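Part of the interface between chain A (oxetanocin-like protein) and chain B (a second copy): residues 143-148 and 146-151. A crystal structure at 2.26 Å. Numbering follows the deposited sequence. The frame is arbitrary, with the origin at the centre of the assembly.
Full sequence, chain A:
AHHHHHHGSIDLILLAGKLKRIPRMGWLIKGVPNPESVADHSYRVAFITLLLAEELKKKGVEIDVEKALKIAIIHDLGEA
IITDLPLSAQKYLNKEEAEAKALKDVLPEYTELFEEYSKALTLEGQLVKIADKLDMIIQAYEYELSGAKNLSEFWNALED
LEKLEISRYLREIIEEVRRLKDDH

Chain A 143-148: YELSGA
Chain B (146-151) SGAKNL

Two copies of the oxetanocin-like protein meet where a helix of chain A ends against an irregular loop of chain B, which follows a helix ending just before B:Ser146, burying 273 Å² over both stretches. The chains run antiparallel in register: CA atoms pair A:Leu145 with B:Lys149 (5.2 Å), A:Ser146 with B:Ala148 (4.4 Å) and A:Gly147 with B:Gly147 (4.0 Å). Chain A enters the stretch already helical at A:Tyr143 (-70/-33) and A:Glu144 (-62/-41), then closes in a Schellman motif: A:Ser146 sits at phi/psi -98/0, A:Gly147 turns to 133/-10, and A:Ala148 N returns to A:Tyr143 O (3.1 Å) while A:Gly147 N bonds A:Glu144 O (3.1 Å).

A:Leu145 covers the most surface. Its carbonyl accepts the one hydrogen bond between the stretches, from B:Lys149 N to A:Leu145 O (2.8 Å, N-H...O angle 160°). The CA-to-CB bond of A:Leu145 (chi1 m, chi2 t) points sideways, with A:Leu145 CB 4.3 Å from B:Asn150 ND2. B:Lys149 (-109/-6, chi1 m, chi2 t) points its CB toward chain A and lays its aliphatic part over the helix end, B:Lys149 CD 3.3 Å from A:Glu144 O; CE and NZ are not modelled. The CA-to-CB bond of B:Asn150 (-114/27, chi1 p, chi2 -11°) also points toward chain A, and the residue packs beside A:Leu145, while its ND2 is hydrogen-bonded elsewhere in the structure.

At the glycine pair, A:Gly147 CA lies 3.1 Å from B:Gly147 O, close backbone packing without a hydrogen bond. Both glycines are buried with positive phi (B:Gly147 131/-21), a conformation that itself calls for glycine. A CB on A:Gly147 would also clash at 3.0 Å with B:Gly147 CA; one on B:Gly147 would sit tightly, 3.1 Å from A:Ser146 O. B:Ala148 (-63/127) continues the loop, its CA-to-CB bond directed away from chain A, and carries the chain on to B:Lys149.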

# COMPACT_ATOMS: atom_id res chain seq x y z
N TYR A 143 -9.05 13.72 3.36
CA TYR A 143 -9.34 12.49 2.61
C TYR A 143 -10.32 12.74 1.46
O TYR A 143 -10.19 12.14 0.44
CB TYR A 143 -9.78 11.31 3.49
CG TYR A 143 -8.65 10.64 4.24
CD1 TYR A 143 -7.36 10.47 3.66
CD2 TYR A 143 -8.87 10.17 5.53
CE1 TYR A 143 -6.29 9.85 4.42
CE2 TYR A 143 -7.86 9.52 6.25
CZ TYR A 143 -6.57 9.37 5.69
OH TYR A 143 -5.65 8.76 6.48
N GLU A 144 -11.25 13.67 1.63
CA GLU A 144 -12.10 14.13 0.55
C GLU A 144 -11.34 14.78 -0.62
O GLU A 144 -11.66 14.54 -1.76
CB GLU A 144 -13.14 15.10 1.07
CG GLU A 144 -14.16 14.42 1.99
CD GLU A 144 -15.14 15.40 2.65
OE1 GLU A 144 -15.06 16.63 2.40
OE2 GLU A 144 -15.99 14.94 3.44
N LEU A 145 -10.33 15.59 -0.32
CA LEU A 145 -9.45 16.13 -1.34
C LEU A 145 -8.74 15.06 -2.22
O LEU A 145 -8.43 15.32 -3.36
CB LEU A 145 -8.41 17.04 -0.66
CG LEU A 145 -8.85 18.41 -0.09
CD1 LEU A 145 -7.60 19.17 0.39
CD2 LEU A 145 -9.56 19.22 -1.16
N SER A 146 -8.49 13.89 -1.66
CA SER A 146 -7.82 12.78 -2.35
C SER A 146 -8.82 11.78 -2.90
O SER A 146 -8.42 10.78 -3.48
CB SER A 146 -6.87 12.03 -1.39
OG SER A 146 -5.87 12.93 -0.95
N GLY A 147 -10.13 12.03 -2.69
CA GLY A 147 -11.15 11.37 -3.45
C GLY A 147 -12.34 10.78 -2.73
O GLY A 147 -13.32 10.39 -3.40
N ALA A 148 -12.31 10.72 -1.40
CA ALA A 148 -13.44 10.12 -0.66
C ALA A 148 -14.71 10.98 -0.81
O ALA A 148 -14.66 12.18 -0.63
CB ALA A 148 -13.09 9.96 0.78
N SER B 146 -8.65 8.89 -10.75
CA SER B 146 -8.78 8.00 -9.61
C SER B 146 -9.07 8.71 -8.29
O SER B 146 -9.01 8.11 -7.26
CB SER B 146 -7.49 7.20 -9.47
OG SER B 146 -7.33 6.42 -10.63
N GLY B 147 -9.39 9.99 -8.33
CA GLY B 147 -9.95 10.66 -7.16
C GLY B 147 -9.33 11.97 -6.71
O GLY B 147 -9.99 12.75 -6.00
N ALA B 148 -8.09 12.24 -7.11
CA ALA B 148 -7.41 13.48 -6.64
C ALA B 148 -8.11 14.79 -7.11
O ALA B 148 -8.34 14.98 -8.30
CB ALA B 148 -5.98 13.46 -7.07
N LYS B 149 -8.43 15.68 -6.17
CA LYS B 149 -9.07 16.98 -6.48
C LYS B 149 -8.16 18.17 -6.32
O LYS B 149 -8.54 19.28 -6.68
CB LYS B 149 -10.30 17.21 -5.58
CG LYS B 149 -11.36 16.19 -5.76
CD LYS B 149 -12.30 16.19 -4.54
N ASN B 150 -6.95 17.94 -5.81
CA ASN B 150 -6.00 19.01 -5.39
C ASN B 150 -4.72 19.07 -6.26
O ASN B 150 -3.69 19.52 -5.80
CB ASN B 150 -5.61 18.78 -3.90
CG ASN B 150 -5.02 17.37 -3.63
OD1 ASN B 150 -5.09 16.50 -4.51
ND2 ASN B 150 -4.47 17.13 -2.43
N LEU B 151 -4.81 18.63 -7.51
CA LEU B 151 -3.65 18.58 -8.43
C LEU B 151 -3.60 19.65 -9.56
O LEU B 151 -2.72 19.58 -10.43
CB LEU B 151 -3.59 17.20 -9.08
CG LEU B 151 -3.58 16.01 -8.11
CD1 LEU B 151 -3.19 14.76 -8.85
CD2 LEU B 151 -2.62 16.25 -6.94